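KLLA0E08119p (Kluyveromyces lactis, PDB 3VA7) probably carboxylates urea with bicarbonate and ATP through a biotin cofactor, this chain being the urea carboxylase part of a longer enzyme that degrades urea. Local coordinates at residues C669-S674 / Y847-Y852; I675-E680 / T839-G844; V730-A735 / S889-F894; E681-F686 / V757-V762; A826-K831 / C907-E912. All blocks are in the same frame, centred on the assembly; numbering follows the deposited sequence.

Interaction 1: residues C669-S674 / Y847-Y852; sequences CGPHGS and YILVEY
Leu849 and Glu851, two alternate residues of strand 847-852, send their side chains up to the loop 669-674 by different turns at chi1. In Leu849 the CG lies anti to the backbone N (chi1 -178°), which lifts CD2 to Pro671. In Glu851 the CG stands beside the backbone N (chi1 -67°), and the extended chain carries the carboxylate to His672. Leu849 CD2 packs 3.8 Å from Pro671 CB, the two side chains crossing at about a right angle. The same methyl lies 4.1 Å from His672 NE2 and reaches the imidazole obliquely. Glu851 comes to His672 from the opposite direction: its OE2 sits at the ring edge, 2.9 Å from His672 CE1, and carboxylate and imidazole are nearly coplanar, 21° apart. The other carboxylate oxygen, OE1, is held by a salt bridge to Arg841. One face of the His672 ring rests on its own neighbour, with Pro671 CB 3.7 Å above the ring plane, over its centre, and Tyr729 meets the same ring edge-to-face. The loop bends sharply, with a cis peptide bond before Pro671 and an inverse gamma turn centred on Gly673. Here a buried loop of the carboxyltransferase A and B subdomains lies against the middle strand of a five-stranded antiparallel sheet of subdomains C and D, an inter-subdomain interface within the carboxyltransferase domain.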
# COMPACT_ATOMS: atom_id res chain seq x y z
N CYS A 669 29.52 7.09 -18.74
CA CYS A 669 29.12 8.30 -19.43
C CYS A 669 27.88 8.03 -20.28
O CYS A 669 27.78 6.97 -20.87
CB CYS A 669 30.26 8.79 -20.34
SG CYS A 669 31.87 8.95 -19.53
N GLY A 670 26.94 9.00 -20.35
CA GLY A 670 25.63 8.83 -21.05
C GLY A 670 24.35 8.74 -20.21
O GLY A 670 24.40 8.26 -19.10
N PRO A 671 23.18 9.07 -20.78
CA PRO A 671 22.96 9.22 -22.20
C PRO A 671 23.32 10.55 -22.77
O PRO A 671 23.74 10.63 -23.92
CB PRO A 671 21.47 9.02 -22.37
CG PRO A 671 20.91 8.93 -21.07
CD PRO A 671 21.96 8.66 -20.09
N HIS A 672 23.17 11.61 -21.99
CA HIS A 672 23.20 12.93 -22.61
C HIS A 672 24.48 13.76 -22.40
O HIS A 672 24.54 14.91 -22.79
CB HIS A 672 21.90 13.68 -22.33
CG HIS A 672 20.68 12.89 -22.66
ND1 HIS A 672 20.33 12.55 -23.95
CD2 HIS A 672 19.72 12.34 -21.86
CE1 HIS A 672 19.23 11.82 -23.94
NE2 HIS A 672 18.84 11.68 -22.68
N GLY A 673 25.53 13.15 -21.85
CA GLY A 673 26.84 13.85 -21.68
C GLY A 673 27.52 14.06 -23.04
O GLY A 673 28.64 13.60 -23.25
N SER A 674 26.85 14.76 -23.96
CA SER A 674 27.36 14.96 -25.32
C SER A 674 27.03 16.37 -25.72
O SER A 674 26.15 16.96 -25.10
CB SER A 674 26.69 14.01 -26.28
OG SER A 674 25.31 14.25 -26.28
N TYR A 847 21.82 -0.79 -19.82
CA TYR A 847 20.85 -0.40 -20.81
C TYR A 847 21.44 0.41 -21.89
O TYR A 847 22.43 1.15 -21.67
CB TYR A 847 19.83 0.58 -20.24
CG TYR A 847 19.32 0.44 -18.84
CD1 TYR A 847 20.13 0.78 -17.71
CD2 TYR A 847 18.00 0.07 -18.64
CE1 TYR A 847 19.64 0.69 -16.44
CE2 TYR A 847 17.47 0.00 -17.38
CZ TYR A 847 18.27 0.32 -16.29
OH TYR A 847 17.64 0.21 -15.09
N ILE A 848 20.74 0.35 -23.02
CA ILE A 848 21.02 1.18 -24.17
C ILE A 848 19.73 1.94 -24.43
O ILE A 848 18.65 1.35 -24.48
CB ILE A 848 21.37 0.29 -25.43
CG1 ILE A 848 22.72 -0.48 -25.24
CG2 ILE A 848 21.36 1.10 -26.69
CD1 ILE A 848 23.29 -1.18 -26.59
N LEU A 849 19.83 3.25 -24.56
CA LEU A 849 18.70 4.05 -24.91
C LEU A 849 18.62 4.24 -26.44
O LEU A 849 19.58 4.74 -27.04
CB LEU A 849 18.84 5.40 -24.19
CG LEU A 849 17.72 6.44 -24.38
CD1 LEU A 849 16.43 6.01 -23.71
CD2 LEU A 849 18.15 7.84 -23.88
N VAL A 850 17.49 3.89 -27.06
CA VAL A 850 17.29 4.07 -28.52
C VAL A 850 16.43 5.31 -28.74
O VAL A 850 15.27 5.37 -28.28
CB VAL A 850 16.54 2.84 -29.18
CG1 VAL A 850 16.36 3.00 -30.64
CG2 VAL A 850 17.26 1.57 -28.94
N GLU A 851 16.94 6.31 -29.43
CA GLU A 851 16.18 7.54 -29.66
C GLU A 851 15.79 7.80 -31.13
O GLU A 851 16.64 7.93 -31.99
CB GLU A 851 16.97 8.74 -29.15
CG GLU A 851 17.13 8.77 -27.67
CD GLU A 851 17.95 9.96 -27.28
OE1 GLU A 851 18.68 10.48 -28.15
OE2 GLU A 851 17.87 10.37 -26.11
N TYR A 852 14.52 7.91 -31.40
CA TYR A 852 14.09 8.23 -32.76
C TYR A 852 13.97 9.73 -33.12
O TYR A 852 13.53 10.56 -32.31
CB TYR A 852 12.77 7.53 -33.08
CG TYR A 852 12.89 6.03 -33.18
CD1 TYR A 852 13.83 5.41 -34.06
CD2 TYR A 852 12.09 5.22 -32.43
CE1 TYR A 852 13.90 4.03 -34.17
CE2 TYR A 852 12.17 3.85 -32.53
CZ TYR A 852 13.06 3.26 -33.39
OH TYR A 852 13.10 1.88 -33.42

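Interaction 2: residues I675-E680 / T839-G844; sequences IDLFKE and TYRQAG
Arg841 leaves strand 838-842 with CB pointing toward the loop 675-680 and ends on Asp676. CG and CD run on extended, then the chain bends at chi3 (93°) and turns the guanidinium across to the loop. NE donates to Pro671 O, and NH1 makes a salt bridge with Glu851. NH2, at the tip, reaches 2.9 Å to Asp676 OD1 in a charged hydrogen bond of 157°, received on the syn lone pair. Carboxylate and guanidinium are nearly coplanar, 8° apart, so Asp676 meets an edge of the flat group. Leu677 CD1 lies obliquely 4.2 Å from Arg841 NH2. An alanine at Asp676 would remove the carboxylate and is likely to leave the NH2 end of the buried guanidinium without its charged mate in this loop. Arg841 thus ties the loop between strand 662-669 and helix 680-688 to a strand flanked in its antiparallel sheet by 824-828 and 847-852.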
# COMPACT_ATOMS: atom_id res chain seq x y z
N ILE A 675 27.71 16.90 -26.73
CA ILE A 675 27.69 18.37 -26.95
C ILE A 675 26.47 18.87 -27.76
O ILE A 675 26.36 20.06 -28.04
CB ILE A 675 29.04 18.93 -27.54
CG1 ILE A 675 29.33 18.36 -28.95
CG2 ILE A 675 30.21 18.57 -26.65
CD1 ILE A 675 30.48 19.09 -29.70
N ASP A 676 25.58 17.96 -28.15
CA ASP A 676 24.28 18.31 -28.73
C ASP A 676 23.40 18.93 -27.62
O ASP A 676 22.45 19.66 -27.93
CB ASP A 676 23.56 17.08 -29.34
CG ASP A 676 23.65 15.85 -28.46
OD1 ASP A 676 22.73 15.02 -28.38
OD2 ASP A 676 24.68 15.70 -27.80
N LEU A 677 23.74 18.65 -26.35
CA LEU A 677 22.98 19.10 -25.18
C LEU A 677 23.74 20.00 -24.16
O LEU A 677 23.22 21.03 -23.76
CB LEU A 677 22.35 17.89 -24.46
CG LEU A 677 21.53 17.05 -25.43
CD1 LEU A 677 21.34 15.60 -24.98
CD2 LEU A 677 20.20 17.76 -25.64
N PHE A 678 24.91 19.55 -23.70
CA PHE A 678 25.79 20.34 -22.79
C PHE A 678 27.05 20.92 -23.48
O PHE A 678 27.66 20.28 -24.33
CB PHE A 678 26.31 19.47 -21.67
CG PHE A 678 25.26 18.90 -20.79
CD1 PHE A 678 24.68 17.66 -21.08
CD2 PHE A 678 24.86 19.57 -19.62
CE1 PHE A 678 23.73 17.10 -20.25
CE2 PHE A 678 23.91 19.02 -18.77
CZ PHE A 678 23.34 17.78 -19.09
N LYS A 679 27.50 22.10 -23.08
CA LYS A 679 28.81 22.53 -23.55
C LYS A 679 29.92 21.61 -23.07
O LYS A 679 29.88 21.14 -21.91
CB LYS A 679 29.11 23.99 -23.17
CG LYS A 679 28.49 24.95 -24.15
CD LYS A 679 28.55 26.39 -23.67
CE LYS A 679 27.59 27.26 -24.52
NZ LYS A 679 27.30 26.59 -25.87
N GLU A 680 30.88 21.33 -23.97
CA GLU A 680 32.18 20.69 -23.66
C GLU A 680 32.69 20.98 -22.26
O GLU A 680 32.88 20.05 -21.49
CB GLU A 680 33.26 21.12 -24.65
CG GLU A 680 33.57 20.14 -25.80
CD GLU A 680 34.25 18.89 -25.29
OE1 GLU A 680 33.80 17.74 -25.62
OE2 GLU A 680 35.22 19.10 -24.51
N THR A 839 19.37 7.11 -32.91
CA THR A 839 20.52 7.41 -32.08
C THR A 839 20.52 6.47 -30.89
O THR A 839 19.55 6.40 -30.16
CB THR A 839 20.48 8.85 -31.63
OG1 THR A 839 20.22 9.64 -32.79
CG2 THR A 839 21.82 9.28 -31.00
N TYR A 840 21.62 5.75 -30.75
CA TYR A 840 21.82 4.77 -29.73
C TYR A 840 22.75 5.37 -28.68
O TYR A 840 23.90 5.75 -29.00
CB TYR A 840 22.42 3.51 -30.35
CG TYR A 840 21.48 2.80 -31.35
CD1 TYR A 840 21.53 3.08 -32.74
CD2 TYR A 840 20.56 1.87 -30.91
CE1 TYR A 840 20.67 2.42 -33.63
CE2 TYR A 840 19.72 1.19 -31.79
CZ TYR A 840 19.76 1.48 -33.15
OH TYR A 840 18.86 0.78 -33.99
N ARG A 841 22.26 5.50 -27.44
CA ARG A 841 23.06 6.07 -26.36
C ARG A 841 23.27 5.07 -25.22
O ARG A 841 22.37 4.30 -24.83
CB ARG A 841 22.51 7.39 -25.81
CG ARG A 841 21.92 8.28 -26.84
CD ARG A 841 21.26 9.54 -26.28
NE ARG A 841 22.25 10.57 -26.30
CZ ARG A 841 22.21 11.57 -27.14
NH1 ARG A 841 21.20 11.67 -28.00
NH2 ARG A 841 23.17 12.48 -27.11
N GLN A 842 24.50 5.06 -24.75
CA GLN A 842 24.84 4.24 -23.66
C GLN A 842 24.16 4.84 -22.44
O GLN A 842 24.33 6.03 -22.17
CB GLN A 842 26.35 4.33 -23.49
CG GLN A 842 26.88 3.72 -22.21
CD GLN A 842 28.39 3.76 -22.17
OE1 GLN A 842 29.06 2.72 -22.17
NE2 GLN A 842 28.93 4.97 -22.15
N ALA A 843 23.45 4.04 -21.67
CA ALA A 843 22.69 4.57 -20.53
C ALA A 843 22.79 3.67 -19.32
O ALA A 843 21.81 3.05 -18.90
CB ALA A 843 21.21 4.78 -20.93
N GLY A 844 23.99 3.59 -18.78
CA GLY A 844 24.24 2.71 -17.67
C GLY A 844 24.81 1.37 -18.10
O GLY A 844 24.63 0.91 -19.20

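Interaction 3: residues V730-A735 / S889-F894; sequences VYSLGA and SVLIEF. With BTI (5-(hexahydro-2-oxo-1H-thieno[3,4-D]imidazol-6-yl)pentanal), chain B.
Leu891, on strand 889-894 of the antiparallel sheet in subdomains C and D, packs against Val730, Tyr731 and Ser732, at the entry to a type II beta turn running from Ser732 to Ala735 with Gly734 at its third position. The tight part centres on the leucine tip. CD2 lies 3.5 Å from Tyr731 O and 3.8 Å from Val730 O, so one methyl covers two successive carbonyl oxygens. It also meets Val730 CG1 at 4.2 Å, the side chains passing at a slant. The second methyl, CD1, is 4.1 Å from Ser732 OG, a hydroxyl whose hydrogen bond goes to Ala843 O. Tyr731 points its CB away from the strand and belongs to the pocket of the bound biotin group; its OH is hydrogen-bonded to Phe756 N. The contact is looser at both ends. Leu733 and Glu893, both partly exposed, touch Arg846 rather than each other. At the other end, Val730 and Ser889 are bridged by a water, which accepts from Val730 N at 3.0 Å and lies 2.6 Å from Ser889 OG.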
# COMPACT_ATOMS: atom_id res chain seq x y z
N VAL A 730 12.69 7.12 -20.82
CA VAL A 730 12.77 6.36 -19.56
C VAL A 730 14.19 6.37 -19.07
O VAL A 730 15.15 6.30 -19.86
CB VAL A 730 12.26 4.95 -19.68
CG1 VAL A 730 12.24 4.27 -18.31
CG2 VAL A 730 10.83 4.97 -20.30
N TYR A 731 14.34 6.56 -17.79
CA TYR A 731 15.64 6.84 -17.25
C TYR A 731 16.24 5.53 -16.80
O TYR A 731 15.53 4.54 -16.56
CB TYR A 731 15.52 7.67 -15.98
CG TYR A 731 15.02 9.06 -16.11
CD1 TYR A 731 15.13 9.76 -17.30
CD2 TYR A 731 14.48 9.71 -15.00
CE1 TYR A 731 14.67 11.12 -17.39
CE2 TYR A 731 14.04 11.02 -15.06
CZ TYR A 731 14.13 11.74 -16.23
OH TYR A 731 13.69 13.06 -16.24
N SER A 732 17.53 5.58 -16.54
CA SER A 732 18.22 4.42 -15.97
C SER A 732 18.38 4.53 -14.47
O SER A 732 18.72 5.59 -13.96
CB SER A 732 19.62 4.34 -16.60
OG SER A 732 19.52 4.03 -17.98
N LEU A 733 18.16 3.43 -13.77
CA LEU A 733 18.62 3.34 -12.39
C LEU A 733 20.06 3.87 -12.31
O LEU A 733 20.99 3.44 -13.07
CB LEU A 733 18.57 1.92 -11.94
CG LEU A 733 17.47 1.49 -11.00
CD1 LEU A 733 16.54 2.64 -10.49
CD2 LEU A 733 16.67 0.31 -11.62
N GLY A 734 20.24 4.87 -11.45
CA GLY A 734 21.54 5.41 -11.19
C GLY A 734 21.78 6.65 -12.02
O GLY A 734 22.83 7.30 -11.87
N ALA A 735 20.84 7.01 -12.90
CA ALA A 735 21.08 8.13 -13.82
C ALA A 735 21.25 9.44 -13.04
O ALA A 735 20.69 9.63 -11.91
CB ALA A 735 19.94 8.27 -14.81
N SER A 889 11.46 7.24 -27.90
CA SER A 889 12.60 6.45 -27.53
C SER A 889 12.11 5.18 -26.84
O SER A 889 10.90 5.02 -26.55
CB SER A 889 13.47 7.25 -26.58
OG SER A 889 12.80 7.21 -25.32
N VAL A 890 13.05 4.27 -26.58
CA VAL A 890 12.72 3.09 -25.78
C VAL A 890 13.98 2.71 -25.10
O VAL A 890 15.09 2.80 -25.66
CB VAL A 890 12.17 1.86 -26.64
CG1 VAL A 890 13.11 1.57 -27.88
CG2 VAL A 890 11.98 0.58 -25.77
N LEU A 891 13.85 2.30 -23.87
CA LEU A 891 15.06 1.98 -23.16
C LEU A 891 15.11 0.46 -23.06
O LEU A 891 14.13 -0.18 -22.71
CB LEU A 891 15.05 2.66 -21.80
CG LEU A 891 16.21 2.31 -20.91
CD1 LEU A 891 17.47 3.04 -21.37
CD2 LEU A 891 15.85 2.58 -19.48
N ILE A 892 16.27 -0.10 -23.39
CA ILE A 892 16.44 -1.51 -23.45
C ILE A 892 17.39 -1.96 -22.37
O ILE A 892 18.58 -1.56 -22.37
CB ILE A 892 17.02 -1.85 -24.81
CG1 ILE A 892 15.90 -1.76 -25.83
CG2 ILE A 892 17.56 -3.28 -24.83
CD1 ILE A 892 16.29 -1.15 -27.00
N GLU A 893 16.88 -2.78 -21.45
CA GLU A 893 17.70 -3.25 -20.35
C GLU A 893 18.20 -4.61 -20.70
O GLU A 893 17.42 -5.48 -21.18
CB GLU A 893 16.96 -3.31 -19.00
CG GLU A 893 17.89 -3.59 -17.80
CD GLU A 893 17.17 -3.84 -16.46
OE1 GLU A 893 15.96 -3.59 -16.35
OE2 GLU A 893 17.80 -4.32 -15.48
N PHE A 894 19.50 -4.82 -20.47
CA PHE A 894 20.05 -6.15 -20.71
C PHE A 894 20.79 -6.77 -19.55
O PHE A 894 21.19 -6.12 -18.56
CB PHE A 894 20.91 -6.18 -21.98
CG PHE A 894 22.09 -5.18 -21.98
CD1 PHE A 894 23.42 -5.64 -21.85
CD2 PHE A 894 21.86 -3.79 -22.15
CE1 PHE A 894 24.50 -4.74 -21.88
CE2 PHE A 894 22.93 -2.86 -22.16
CZ PHE A 894 24.25 -3.33 -22.02
C11 BTI B . 14.07 13.78 -5.12
O11 BTI B . 13.50 14.91 -5.18
C10 BTI B . 14.27 12.81 -6.33
C9 BTI B . 13.60 13.38 -7.58
C8 BTI B . 13.97 12.71 -8.90
C7 BTI B . 13.71 13.56 -10.16
C2 BTI B . 12.32 14.17 -10.25
S1 BTI B . 11.03 12.97 -10.24
C6 BTI B . 9.87 14.01 -11.05
C5 BTI B . 10.64 15.02 -11.87
N3 BTI B . 10.59 14.45 -13.19
C3 BTI B . 11.76 14.01 -13.57
O3 BTI B . 11.99 13.48 -14.75
N2 BTI B . 12.68 14.19 -12.64
C4 BTI B . 12.14 14.97 -11.53
O HOH W 1 12.24 5.59 -23.33

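Interaction 4: residues E681-F686 / V757-V762; sequences EYIEQF and VCQAVV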
# COMPACT_ATOMS: atom_id res chain seq x y z
N GLU A 681 32.94 22.25 -21.94
CA GLU A 681 33.56 22.56 -20.63
C GLU A 681 32.69 22.12 -19.47
O GLU A 681 33.20 21.62 -18.44
CB GLU A 681 34.06 24.01 -20.47
CG GLU A 681 33.12 25.13 -20.88
CD GLU A 681 33.51 26.48 -20.24
OE1 GLU A 681 33.14 27.53 -20.82
OE2 GLU A 681 34.18 26.50 -19.15
N TYR A 682 31.37 22.25 -19.63
CA TYR A 682 30.51 21.79 -18.55
C TYR A 682 30.61 20.27 -18.27
O TYR A 682 30.65 19.86 -17.09
CB TYR A 682 29.06 22.29 -18.65
CG TYR A 682 28.37 21.90 -17.38
CD1 TYR A 682 28.66 22.54 -16.18
CD2 TYR A 682 27.49 20.81 -17.36
CE1 TYR A 682 28.08 22.15 -14.99
CE2 TYR A 682 26.90 20.39 -16.15
CZ TYR A 682 27.20 21.07 -14.97
OH TYR A 682 26.60 20.66 -13.80
N ILE A 683 30.69 19.47 -19.34
CA ILE A 683 31.04 18.04 -19.21
C ILE A 683 32.36 17.79 -18.45
O ILE A 683 32.44 16.92 -17.55
CB ILE A 683 31.11 17.34 -20.57
CG1 ILE A 683 29.84 17.63 -21.40
CG2 ILE A 683 31.38 15.86 -20.36
CD1 ILE A 683 29.77 16.91 -22.80
N GLU A 684 33.40 18.55 -18.81
CA GLU A 684 34.64 18.54 -18.04
C GLU A 684 34.36 18.90 -16.59
O GLU A 684 34.69 18.11 -15.70
CB GLU A 684 35.70 19.50 -18.58
CG GLU A 684 35.72 19.66 -20.09
CD GLU A 684 36.96 20.40 -20.56
OE1 GLU A 684 37.82 20.71 -19.68
OE2 GLU A 684 37.09 20.66 -21.80
N GLN A 685 33.76 20.08 -16.35
CA GLN A 685 33.54 20.50 -14.97
C GLN A 685 32.74 19.46 -14.23
O GLN A 685 32.99 19.26 -13.04
CB GLN A 685 32.72 21.77 -14.82
CG GLN A 685 33.07 22.94 -15.69
CD GLN A 685 32.21 24.12 -15.29
OE1 GLN A 685 31.95 24.33 -14.09
NE2 GLN A 685 31.78 24.91 -16.28
N PHE A 686 31.80 18.79 -14.92
CA PHE A 686 30.94 17.79 -14.30
C PHE A 686 31.74 16.73 -13.60
O PHE A 686 31.38 16.33 -12.50
CB PHE A 686 29.96 17.16 -15.31
CG PHE A 686 29.08 16.06 -14.74
CD1 PHE A 686 27.86 16.36 -14.11
CD2 PHE A 686 29.47 14.73 -14.81
CE1 PHE A 686 27.01 15.35 -13.57
CE2 PHE A 686 28.67 13.71 -14.27
CZ PHE A 686 27.41 14.03 -13.67
N VAL A 757 17.13 15.75 -19.30
CA VAL A 757 18.31 15.01 -19.74
C VAL A 757 19.06 14.43 -18.54
O VAL A 757 19.00 14.98 -17.45
CB VAL A 757 19.23 15.89 -20.57
CG1 VAL A 757 18.57 16.31 -21.86
CG2 VAL A 757 19.63 17.13 -19.80
N CYS A 758 19.72 13.29 -18.74
CA CYS A 758 20.57 12.62 -17.74
C CYS A 758 22.00 12.64 -18.28
O CYS A 758 22.24 12.30 -19.47
CB CYS A 758 20.15 11.17 -17.56
SG CYS A 758 18.56 10.91 -16.70
N GLN A 759 22.97 12.96 -17.44
CA GLN A 759 24.32 13.19 -17.91
C GLN A 759 25.08 11.88 -17.98
O GLN A 759 25.73 11.59 -18.99
CB GLN A 759 24.99 14.25 -17.01
CG GLN A 759 26.49 14.22 -16.93
CD GLN A 759 27.20 14.74 -18.18
OE1 GLN A 759 26.77 15.70 -18.82
NE2 GLN A 759 28.29 14.10 -18.53
N ALA A 760 25.00 11.09 -16.92
CA ALA A 760 25.82 9.90 -16.72
C ALA A 760 24.96 8.99 -15.84
O ALA A 760 23.92 9.45 -15.35
CB ALA A 760 27.11 10.25 -16.02
N VAL A 761 25.39 7.73 -15.63
CA VAL A 761 24.68 6.79 -14.78
C VAL A 761 25.65 5.98 -13.89
O VAL A 761 26.55 5.27 -14.39
CB VAL A 761 23.85 5.76 -15.60
CG1 VAL A 761 23.11 4.83 -14.65
CG2 VAL A 761 22.90 6.47 -16.65
N VAL A 762 25.45 6.09 -12.58
CA VAL A 762 26.20 5.38 -11.61
C VAL A 762 26.16 3.90 -11.99
O VAL A 762 25.07 3.37 -12.42
CB VAL A 762 25.60 5.61 -10.21
CG1 VAL A 762 26.29 4.73 -9.18
CG2 VAL A 762 25.69 7.11 -9.83
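The Phe686 ring takes Gln759 on one face: Gln759 CG sits over the centre, 3.4 Å from the Phe686 ring centroid and 10° off the normal, a CH-pi contact. The Gln759 amide is tilted 36° to the ring, with NE2 4.0 Å from Phe686 CD2. Ala760 CB comes obliquely to Phe686 CE2 at 4.2 Å. Beyond the two segments, Phe781 meets Phe686 with its ring nearly parallel and Trp691 at a steep angle. Helix 681-686 thus packs on strand 758-762, their axes 10.6 Å apart and crossing at -28°. Gln759 and Ala760 both point toward the helix, and both pair with Ile736, as expected of a classic beta bulge. With an alanine in place of Phe686, the Gln759 methylene would probably lose the aromatic face it rests on, and a gap would open between helix and strand. Bent at chi2, Gln759 also brings NE2 to Ile683 CG2, 4.0 Å away and one helical turn before Phe686.

Interaction 5: residues A826-K831 / C907-E912; sequences AVLPKK and CLIAYE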
# COMPACT_ATOMS: atom_id res chain seq x y z
N ALA A 826 26.06 4.81 -31.73
CA ALA A 826 25.94 4.80 -33.19
C ALA A 826 24.76 5.64 -33.61
O ALA A 826 23.78 5.73 -32.88
CB ALA A 826 25.77 3.42 -33.72
N VAL A 827 24.85 6.22 -34.82
CA VAL A 827 23.76 6.96 -35.41
C VAL A 827 23.39 6.35 -36.75
O VAL A 827 24.24 6.31 -37.65
CB VAL A 827 24.16 8.42 -35.70
CG1 VAL A 827 22.96 9.21 -36.38
CG2 VAL A 827 24.71 9.12 -34.47
N LEU A 828 22.13 5.92 -36.91
CA LEU A 828 21.60 5.59 -38.24
C LEU A 828 20.99 6.80 -38.88
O LEU A 828 20.18 7.46 -38.26
CB LEU A 828 20.53 4.52 -38.14
CG LEU A 828 20.91 3.19 -37.49
CD1 LEU A 828 19.82 2.13 -37.73
CD2 LEU A 828 22.32 2.67 -37.92
N PRO A 829 21.33 7.11 -40.14
CA PRO A 829 20.79 8.33 -40.79
C PRO A 829 19.35 8.15 -41.13
O PRO A 829 18.88 7.02 -41.22
CB PRO A 829 21.58 8.40 -42.09
CG PRO A 829 21.85 6.95 -42.42
CD PRO A 829 22.20 6.34 -41.07
N LYS A 830 18.65 9.26 -41.31
CA LYS A 830 17.23 9.26 -41.71
C LYS A 830 17.11 8.71 -43.10
O LYS A 830 17.91 9.03 -43.94
CB LYS A 830 16.67 10.69 -41.70
CG LYS A 830 15.13 10.77 -41.92
CD LYS A 830 14.64 12.19 -42.14
CE LYS A 830 13.30 12.18 -42.83
NZ LYS A 830 12.81 13.59 -43.11
N LYS A 831 16.14 7.86 -43.35
CA LYS A 831 16.06 7.25 -44.65
C LYS A 831 14.80 7.72 -45.35
O LYS A 831 14.82 8.04 -46.53
CB LYS A 831 16.02 5.73 -44.51
CG LYS A 831 17.35 4.98 -44.71
CD LYS A 831 17.03 3.44 -44.78
CE LYS A 831 18.24 2.51 -44.49
NZ LYS A 831 19.08 2.13 -45.71
N CYS A 907 22.41 -6.31 -32.77
CA CYS A 907 21.12 -6.89 -33.11
C CYS A 907 20.10 -5.77 -33.37
O CYS A 907 19.25 -5.87 -34.31
CB CYS A 907 20.59 -7.85 -32.06
SG CYS A 907 21.67 -9.24 -31.72
N LEU A 908 20.19 -4.71 -32.54
CA LEU A 908 19.23 -3.65 -32.59
C LEU A 908 19.33 -2.89 -33.91
O LEU A 908 18.28 -2.66 -34.55
CB LEU A 908 19.34 -2.70 -31.38
CG LEU A 908 19.01 -3.28 -30.01
CD1 LEU A 908 19.26 -2.31 -28.91
CD2 LEU A 908 17.58 -3.80 -29.96
N ILE A 909 20.55 -2.51 -34.32
CA ILE A 909 20.74 -1.84 -35.59
C ILE A 909 20.11 -2.72 -36.67
O ILE A 909 19.55 -2.22 -37.64
CB ILE A 909 22.21 -1.80 -36.02
CG1 ILE A 909 23.13 -1.11 -35.00
CG2 ILE A 909 22.33 -1.31 -37.50
CD1 ILE A 909 22.80 0.20 -34.69
N ALA A 910 20.19 -4.03 -36.49
CA ALA A 910 19.79 -4.93 -37.53
C ALA A 910 18.31 -5.19 -37.52
O ALA A 910 17.67 -5.11 -38.59
CB ALA A 910 20.57 -6.23 -37.47
N TYR A 911 17.73 -5.47 -36.34
CA TYR A 911 16.27 -5.61 -36.28
C TYR A 911 15.63 -4.29 -36.76
O TYR A 911 14.47 -4.28 -37.22
CB TYR A 911 15.75 -5.88 -34.87
CG TYR A 911 16.32 -7.06 -34.12
CD1 TYR A 911 16.36 -7.02 -32.72
CD2 TYR A 911 16.78 -8.21 -34.78
CE1 TYR A 911 16.84 -8.04 -32.02
CE2 TYR A 911 17.28 -9.25 -34.07
CZ TYR A 911 17.31 -9.17 -32.68
OH TYR A 911 17.84 -10.18 -31.92
N GLU A 912 16.37 -3.17 -36.62
CA GLU A 912 15.79 -1.89 -36.99
C GLU A 912 15.39 -1.85 -38.44
O GLU A 912 14.39 -1.20 -38.76
CB GLU A 912 16.73 -0.73 -36.70
CG GLU A 912 16.20 0.65 -37.15
CD GLU A 912 15.06 1.20 -36.30
OE1 GLU A 912 14.92 0.82 -35.14
OE2 GLU A 912 14.31 2.05 -36.79
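Leu828 and Ile909 meet at a slant, branch against branch, between strand 826-828 and helix 907-912. The leucine CB points at the helix, and its CD2 settles against two carbons of the isoleucine, 4.0 Å from Ile909 CG2 and 4.1 Å from Ile909 CD1. Ile909 leaves the helix to one side, but its end bends round to the strand (chi2 -58°). It thereby also reaches along the strand, its CD1 coming 4.5 Å from Ala826 CB in a looser contact. Ala826 and Leu828 alternate with the outward-facing Val827, so both lie on the same side of the strand. The other leucine methyl, CD1, serves Glu912: the two side chains run antiparallel, side by side, and Leu828 CD1 lies 4.0 Å from Glu912 CG. Glu912 bends at chi2 (72°), offering a methylene to the leucine while its carboxylate goes elsewhere, OE2 to a salt bridge with Arg864 and OE1 to Tyr852 OH. Strand and helix run almost parallel, 5° apart, with their axes 10.8 Å from each other. Helix 901-912 also touches Tyr840 of strand 838-842 and thus covers the sheet out to its edge strand, 824-828. Across this partly exposed seam the chemistry is aliphatic, held by the fit of methyl and methylene groups rather than by directed bonds, and the carboxylate of Glu912 finds its partners elsewhere.

How the interactions relate
Interactions 1, 2, 3 and 5 all reach the same antiparallel sheet; interactions 1 and 2 lie on neighbouring strands, centres 6 Å apart, and interaction 3 is on the next strand, 9 Å from interaction 1. Interaction 4 belongs to the A and B side and joins interaction 1 through His672 N and Cys758 O, 2.8 Å apart, and interaction 3 through Gly734 O and Val762 N, 3.0 Å apart. Interaction 3 is the one in the biotin pocket: the Tyr731 side chain is also about 6 Å from bound urea, whereas those of His672 and Gln759 are about 11 and 13 Å from biotin. Interactions 4 and 5 do not touch, their nearest atoms being about 14 Å apart.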